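Local coordinates for protein flavin-dependent thymidylate synthase (Thermus thermophilus, PDB 6J61) that probably catalyses the reductive methylation of dUMP to dTMP as a homotetramer that binds FAD, with methylenetetrahydrofolate as methyl donor and NADPH as reductant, at residues A46-I49 and D50-R54; M158-P161 and L162-T166. All blocks are in the same frame, centred on the assembly; numbering follows the deposited sequence.

Contact 1 (A46-I49 and D50-R54); sequences AALI and DYLMR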
ATOM      1  N   ALA A  46     -22.367  14.677  12.705  1.00 38.03           N
ATOM      2  CA  ALA A  46     -22.890  14.291  11.411  1.00 34.54           C
ATOM      3  C   ALA A  46     -22.401  15.349  10.426  1.00 34.68           C
ATOM      4  O   ALA A  46     -21.956  15.036   9.330  1.00 35.80           O
ATOM      5  CB  ALA A  46     -24.404  14.265  11.447  1.00 32.97           C
ATOM      6  N   ALA A  47     -22.467  16.609  10.837  1.00 34.95           N
ATOM      7  CA  ALA A  47     -22.027  17.708   9.992  1.00 35.59           C
ATOM      8  C   ALA A  47     -20.534  17.590   9.666  1.00 36.15           C
ATOM      9  O   ALA A  47     -20.138  17.763   8.510  1.00 36.72           O
ATOM     10  CB  ALA A  47     -22.322  19.049  10.676  1.00 34.33           C
ATOM     11  N   LEU A  48     -19.714  17.306  10.679  1.00 34.73           N
ATOM     12  CA  LEU A  48     -18.275  17.165  10.473  1.00 35.53           C
ATOM     13  C   LEU A  48     -18.028  15.953   9.580  1.00 36.57           C
ATOM     14  O   LEU A  48     -17.253  16.008   8.629  1.00 38.85           O
ATOM     15  CB  LEU A  48     -17.540  16.943  11.799  1.00 36.67           C
ATOM     16  CG  LEU A  48     -16.107  17.494  11.970  1.00 39.93           C
ATOM     17  CD1 LEU A  48     -15.370  16.676  13.033  1.00 36.52           C
ATOM     18  CD2 LEU A  48     -15.343  17.455  10.658  1.00 38.91           C
ATOM     19  N   ILE A  49     -18.691  14.849   9.882  1.00 34.90           N
ATOM     20  CA  ILE A  49     -18.487  13.669   9.082  1.00 35.04           C
ATOM     21  C   ILE A  49     -18.912  13.917   7.644  1.00 35.21           C
ATOM     22  O   ILE A  49     -18.259  13.461   6.709  1.00 33.75           O
ATOM     23  CB  ILE A  49     -19.233  12.468   9.677  1.00 33.74           C
ATOM     24  CG1 ILE A  49     -18.516  12.019  10.959  1.00 32.09           C
ATOM     25  CG2 ILE A  49     -19.301  11.342   8.657  1.00 32.43           C
ATOM     26  CD1 ILE A  49     -19.195  10.877  11.705  1.00 28.92           C
ATOM     27  N   ASP A  50     -19.997  14.659   7.463  1.00 37.05           N
ATOM     28  CA  ASP A  50     -20.472  14.955   6.121  1.00 36.65           C
ATOM     29  C   ASP A  50     -19.417  15.767   5.389  1.00 37.09           C
ATOM     30  O   ASP A  50     -19.126  15.530   4.221  1.00 37.72           O
ATOM     31  CB  ASP A  50     -21.753  15.771   6.164  1.00 37.44           C
ATOM     32  CG  ASP A  50     -22.327  15.981   4.789  1.00 40.91           C
ATOM     33  OD1 ASP A  50     -22.976  15.041   4.280  1.00 44.62           O
ATOM     34  OD2 ASP A  50     -22.104  17.065   4.201  1.00 41.49           O
ATOM     35  N   TYR A  51     -18.850  16.731   6.096  1.00 36.08           N
ATOM     36  CA  TYR A  51     -17.831  17.601   5.542  1.00 37.24           C
ATOM     37  C   TYR A  51     -16.586  16.829   5.073  1.00 39.33           C
ATOM     38  O   TYR A  51     -16.075  17.064   3.970  1.00 39.64           O
ATOM     39  CB  TYR A  51     -17.457  18.656   6.596  1.00 36.31           C
ATOM     40  CG  TYR A  51     -16.331  19.580   6.201  1.00 38.33           C
ATOM     41  CD1 TYR A  51     -15.007  19.153   6.246  1.00 38.66           C
ATOM     42  CD2 TYR A  51     -16.590  20.870   5.735  1.00 39.58           C
ATOM     43  CE1 TYR A  51     -13.974  19.975   5.834  1.00 39.44           C
ATOM     44  CE2 TYR A  51     -15.560  21.707   5.319  1.00 39.82           C
ATOM     45  CZ  TYR A  51     -14.254  21.245   5.371  1.00 40.76           C
ATOM     46  OH  TYR A  51     -13.221  22.043   4.952  1.00 41.59           O
ATOM     47  N   LEU A  52     -16.104  15.910   5.909  1.00 39.19           N
ATOM     48  CA  LEU A  52     -14.912  15.125   5.588  1.00 39.37           C
ATOM     49  C   LEU A  52     -15.091  14.286   4.325  1.00 39.34           C
ATOM     50  O   LEU A  52     -14.176  14.149   3.524  1.00 38.45           O
ATOM     51  CB  LEU A  52     -14.547  14.218   6.774  1.00 38.56           C
ATOM     52  CG  LEU A  52     -14.142  14.903   8.087  1.00 37.90           C
ATOM     53  CD1 LEU A  52     -13.959  13.860   9.176  1.00 37.09           C
ATOM     54  CD2 LEU A  52     -12.869  15.697   7.886  1.00 34.17           C
ATOM     55  N   MET A  53     -16.277  13.716   4.172  1.00 40.65           N
ATOM     56  CA  MET A  53     -16.610  12.900   3.016  1.00 43.19           C
ATOM     57  C   MET A  53     -16.579  13.785   1.756  1.00 44.42           C
ATOM     58  O   MET A  53     -15.951  13.436   0.763  1.00 44.79           O
ATOM     59  CB  MET A  53     -18.003  12.292   3.234  1.00 43.83           C
ATOM     60  CG  MET A  53     -18.592  11.516   2.072  1.00 43.14           C
ATOM     61  SD  MET A  53     -17.820   9.939   1.816  1.00 46.00           S
ATOM     62  CE  MET A  53     -18.360   9.066   3.241  1.00 46.91           C
ATOM     63  N   ARG A  54     -17.251  14.932   1.824  1.00 45.58           N
ATOM     64  CA  ARG A  54     -17.331  15.903   0.725  1.00 46.64           C
ATOM     65  C   ARG A  54     -15.984  16.392   0.218  1.00 46.81           C
ATOM     66  O   ARG A  54     -15.756  16.460  -0.991  1.00 47.23           O
ATOM     67  CB  ARG A  54     -18.102  17.156   1.158  1.00 46.11           C
ATOM     68  CG  ARG A  54     -19.598  17.051   1.164  1.00 48.90           C
ATOM     69  CD  ARG A  54     -20.201  18.420   1.452  1.00 51.62           C
ATOM     70  NE  ARG A  54     -20.048  18.828   2.846  1.00 54.56           N
ATOM     71  CZ  ARG A  54     -20.067  20.090   3.266  1.00 55.30           C
ATOM     72  NH1 ARG A  54     -20.224  21.080   2.404  1.00 55.77           N
ATOM     73  NH2 ARG A  54     -19.939  20.364   4.556  1.00 57.74           N
TER

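Contact 2 (M158-P161 and L162-T166); sequences MVLP and LNLYT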
ATOM      1  N   MET A 158      -6.221 -29.054  -7.972  1.00 43.70           N
ATOM      2  CA  MET A 158      -6.229 -28.259  -9.200  1.00 46.53           C
ATOM      3  C   MET A 158      -7.348 -28.626 -10.175  1.00 48.68           C
ATOM      4  O   MET A 158      -7.786 -27.783 -10.967  1.00 49.58           O
ATOM      5  CB  MET A 158      -4.883 -28.347  -9.930  1.00 47.09           C
ATOM      6  CG  MET A 158      -4.624 -29.651 -10.669  1.00 46.80           C
ATOM      7  SD  MET A 158      -3.061 -29.594 -11.569  1.00 48.28           S
ATOM      8  CE  MET A 158      -1.938 -29.684 -10.235  1.00 46.77           C
ATOM      9  N   VAL A 159      -7.802 -29.879 -10.124  1.00 48.03           N
ATOM     10  CA  VAL A 159      -8.870 -30.343 -11.003  1.00 46.76           C
ATOM     11  C   VAL A 159     -10.244 -29.807 -10.598  1.00 45.37           C
ATOM     12  O   VAL A 159     -11.223 -30.015 -11.308  1.00 43.79           O
ATOM     13  CB  VAL A 159      -8.951 -31.880 -11.027  1.00 47.12           C
ATOM     14  CG1 VAL A 159      -7.823 -32.441 -11.847  1.00 48.01           C
ATOM     15  CG2 VAL A 159      -8.877 -32.419  -9.614  1.00 48.49           C
ATOM     16  N   LEU A 160     -10.309 -29.116  -9.460  1.00 43.82           N
ATOM     17  CA  LEU A 160     -11.570 -28.559  -8.971  1.00 42.65           C
ATOM     18  C   LEU A 160     -11.924 -27.230  -9.651  1.00 43.75           C
ATOM     19  O   LEU A 160     -11.063 -26.362  -9.846  1.00 45.35           O
ATOM     20  CB  LEU A 160     -11.498 -28.380  -7.456  1.00 39.17           C
ATOM     21  CG  LEU A 160     -11.222 -29.682  -6.696  1.00 37.92           C
ATOM     22  CD1 LEU A 160     -10.935 -29.368  -5.241  1.00 34.83           C
ATOM     23  CD2 LEU A 160     -12.415 -30.639  -6.836  1.00 35.32           C
ATOM     24  N   PRO A 161     -13.205 -27.058 -10.026  1.00 42.78           N
ATOM     25  CA  PRO A 161     -13.703 -25.848 -10.691  1.00 42.78           C
ATOM     26  C   PRO A 161     -13.669 -24.572  -9.839  1.00 42.04           C
ATOM     27  O   PRO A 161     -13.567 -24.630  -8.609  1.00 41.24           O
ATOM     28  CB  PRO A 161     -15.118 -26.250 -11.097  1.00 41.08           C
ATOM     29  CG  PRO A 161     -15.521 -27.147  -9.994  1.00 41.03           C
ATOM     30  CD  PRO A 161     -14.301 -28.015  -9.817  1.00 42.39           C
ATOM     31  N   LEU A 162     -13.773 -23.429 -10.513  1.00 42.19           N
ATOM     32  CA  LEU A 162     -13.739 -22.112  -9.873  1.00 41.77           C
ATOM     33  C   LEU A 162     -14.942 -21.796  -8.986  1.00 41.35           C
ATOM     34  O   LEU A 162     -14.898 -20.856  -8.196  1.00 41.26           O
ATOM     35  CB  LEU A 162     -13.584 -21.017 -10.942  1.00 42.52           C
ATOM     36  CG  LEU A 162     -12.277 -21.030 -11.750  1.00 42.73           C
ATOM     37  CD1 LEU A 162     -12.315 -20.022 -12.879  1.00 42.50           C
ATOM     38  CD2 LEU A 162     -11.126 -20.731 -10.819  1.00 43.60           C
ATOM     39  N   ASN A 163     -16.015 -22.572  -9.108  1.00 40.44           N
ATOM     40  CA  ASN A 163     -17.197 -22.326  -8.281  1.00 41.35           C
ATOM     41  C   ASN A 163     -17.073 -22.978  -6.903  1.00 40.41           C
ATOM     42  O   ASN A 163     -17.993 -22.919  -6.087  1.00 39.37           O
ATOM     43  CB  ASN A 163     -18.457 -22.828  -8.986  1.00 41.60           C
ATOM     44  CG  ASN A 163     -18.468 -24.332  -9.156  1.00 44.00           C
ATOM     45  OD1 ASN A 163     -17.419 -24.981  -9.197  1.00 42.61           O
ATOM     46  ND2 ASN A 163     -19.660 -24.894  -9.275  1.00 45.90           N
ATOM     47  N   LEU A 164     -15.929 -23.607  -6.652  1.00 39.85           N
ATOM     48  CA  LEU A 164     -15.675 -24.242  -5.369  1.00 39.15           C
ATOM     49  C   LEU A 164     -15.753 -23.135  -4.322  1.00 39.41           C
ATOM     50  O   LEU A 164     -15.292 -22.024  -4.565  1.00 40.42           O
ATOM     51  CB  LEU A 164     -14.268 -24.853  -5.349  1.00 38.97           C
ATOM     52  CG  LEU A 164     -13.967 -25.624  -4.057  1.00 38.92           C
ATOM     53  CD1 LEU A 164     -14.604 -27.006  -4.173  1.00 36.20           C
ATOM     54  CD2 LEU A 164     -12.476 -25.746  -3.813  1.00 38.13           C
ATOM     55  N   TYR A 165     -16.344 -23.414  -3.170  1.00 37.96           N
ATOM     56  CA  TYR A 165     -16.421 -22.399  -2.135  1.00 37.61           C
ATOM     57  C   TYR A 165     -15.091 -22.320  -1.407  1.00 39.09           C
ATOM     58  O   TYR A 165     -14.302 -23.264  -1.442  1.00 42.33           O
ATOM     59  CB  TYR A 165     -17.528 -22.733  -1.142  1.00 38.21           C
ATOM     60  CG  TYR A 165     -18.847 -22.086  -1.473  1.00 41.46           C
ATOM     61  CD1 TYR A 165     -19.113 -20.770  -1.085  1.00 39.54           C
ATOM     62  CD2 TYR A 165     -19.825 -22.775  -2.207  1.00 42.40           C
ATOM     63  CE1 TYR A 165     -20.313 -20.154  -1.419  1.00 41.25           C
ATOM     64  CE2 TYR A 165     -21.030 -22.168  -2.550  1.00 43.47           C
ATOM     65  CZ  TYR A 165     -21.266 -20.853  -2.152  1.00 43.25           C
ATOM     66  OH  TYR A 165     -22.439 -20.231  -2.505  1.00 43.27           O
ATOM     67  N   THR A 166     -14.843 -21.192  -0.750  1.00 38.13           N
ATOM     68  CA  THR A 166     -13.614 -20.987   0.006  1.00 36.53           C
ATOM     69  C   THR A 166     -13.896 -19.975   1.111  1.00 35.37           C
ATOM     70  O   THR A 166     -14.829 -19.184   1.004  1.00 34.55           O
ATOM     71  CB  THR A 166     -12.473 -20.470  -0.902  1.00 38.32           C
ATOM     72  OG1 THR A 166     -11.303 -20.224  -0.112  1.00 36.75           O
ATOM     73  CG2 THR A 166     -12.886 -19.182  -1.604  1.00 39.59           C
TER

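Contact 1 (A46-I49 and D50-R54)
Leu52 lies one helical turn beyond Leu48 and packs against both its backbone oxygen and its side chain. From the backbone outward, CB of Leu52 is 3.7 Å from O of Leu48. CG of Leu52 swings closer, 3.3 Å from O of Leu48, because it stands anti to its own carbonyl carbon (chi1 -64°), which tips the chain back along the helix; it also lies 3.8 Å from CD2 of Leu48. At the tip, CD1 and CD2 of Leu52 are each 4.1 Å from CD2 of Leu48, so a single methyl meets the whole isobutyl fork. The same Leu48 O accepts the amide of Leu52, N to O 3.0 Å, with a C=O...N angle of 163°. Asp50, Tyr51 and Met53 repeat this i to i-4 bond with Ala46, Ala47 and Ile49. Replacing Leu52 with an alanine would probably leave CD2 of Leu48 without its partner and open a gap beside helix 24-32. On another side of the helix, OD2 of Asp50 forms a salt bridge with NE of Arg54 at 3.0 Å. OD1 bonds to His218, and NH1 of Arg54 pairs with Glu258, so the two charges link this turn to the C-terminal helices. Tyr51 stacks on His55, a residue of an FAD pocket. In the fold, Leu48 and Leu52 rest on helix 24-32, Met53 packs against helix 209-220, and Arg54 reaches both helix 209-220 and helix 253-263.

Contact 2 (M158-P161 and L162-T166)
The carboxamide of Asn163 brings its oxygen end obliquely against the CB-CG side of the pyrrolidine ring of Pro161, two residues back. OD1 of Asn163 lies 3.0 Å from CG and 3.2 Å from CB of Pro161, while ND2, at the other end of the amide, makes a weak hydrogen bond to Gln136. The side chain reaches back this way because CG of Asn163 sits between its own backbone N and carbonyl carbon, at chi1 65°. A second flat group, the carbonyl of Pro161, is met from above: the amide N of Leu164 bonds to O of Pro161 at 3.2 Å, about 50° out of the carbonyl plane. This bond closes a type I beta turn, with Leu162 and Asn163 at its corners. The turn also brings Leu164 back towards Leu160, and CD2 of Leu164 meets CD1 of Leu160 loosely at 4.2 Å. Beyond the turn the chain enters strand 165-173. Leu162 packs on Leu162 of the third subunit, and Pro161 on Met158 of that subunit, which makes this turn part of a tetramer interface. Within the chain, Phe102 touches both Pro161 and Asn163, Leu160 and Pro161 lie against helix 132-148, Leu162 and Leu164 touch Ile74 at the start of helix 74-80, and Tyr165 packs beside strand 65-73.

How the contacts relate
From the N terminus, the chain first reaches contact 1 in the last turns of helix 42-54, and only after strands 65-73 and 87-90 and helices 74-80, 132-148 and 153-156 does it come to contact 2, which leads into strand 165-173. The two are in series and neither nests nor crosses; each closes a span of a few residues, a helical turn in one case and a beta turn in the other. Contacts 1 and 2 lie on opposite sides of the chain's centre, with their centres about 43 Å apart and their nearest atoms about 29 Å apart. Contact 1 links helix 24-32 with the C-terminal helices, whereas contact 2 joins helix 132-148 to the antiparallel sheet and the third subunit.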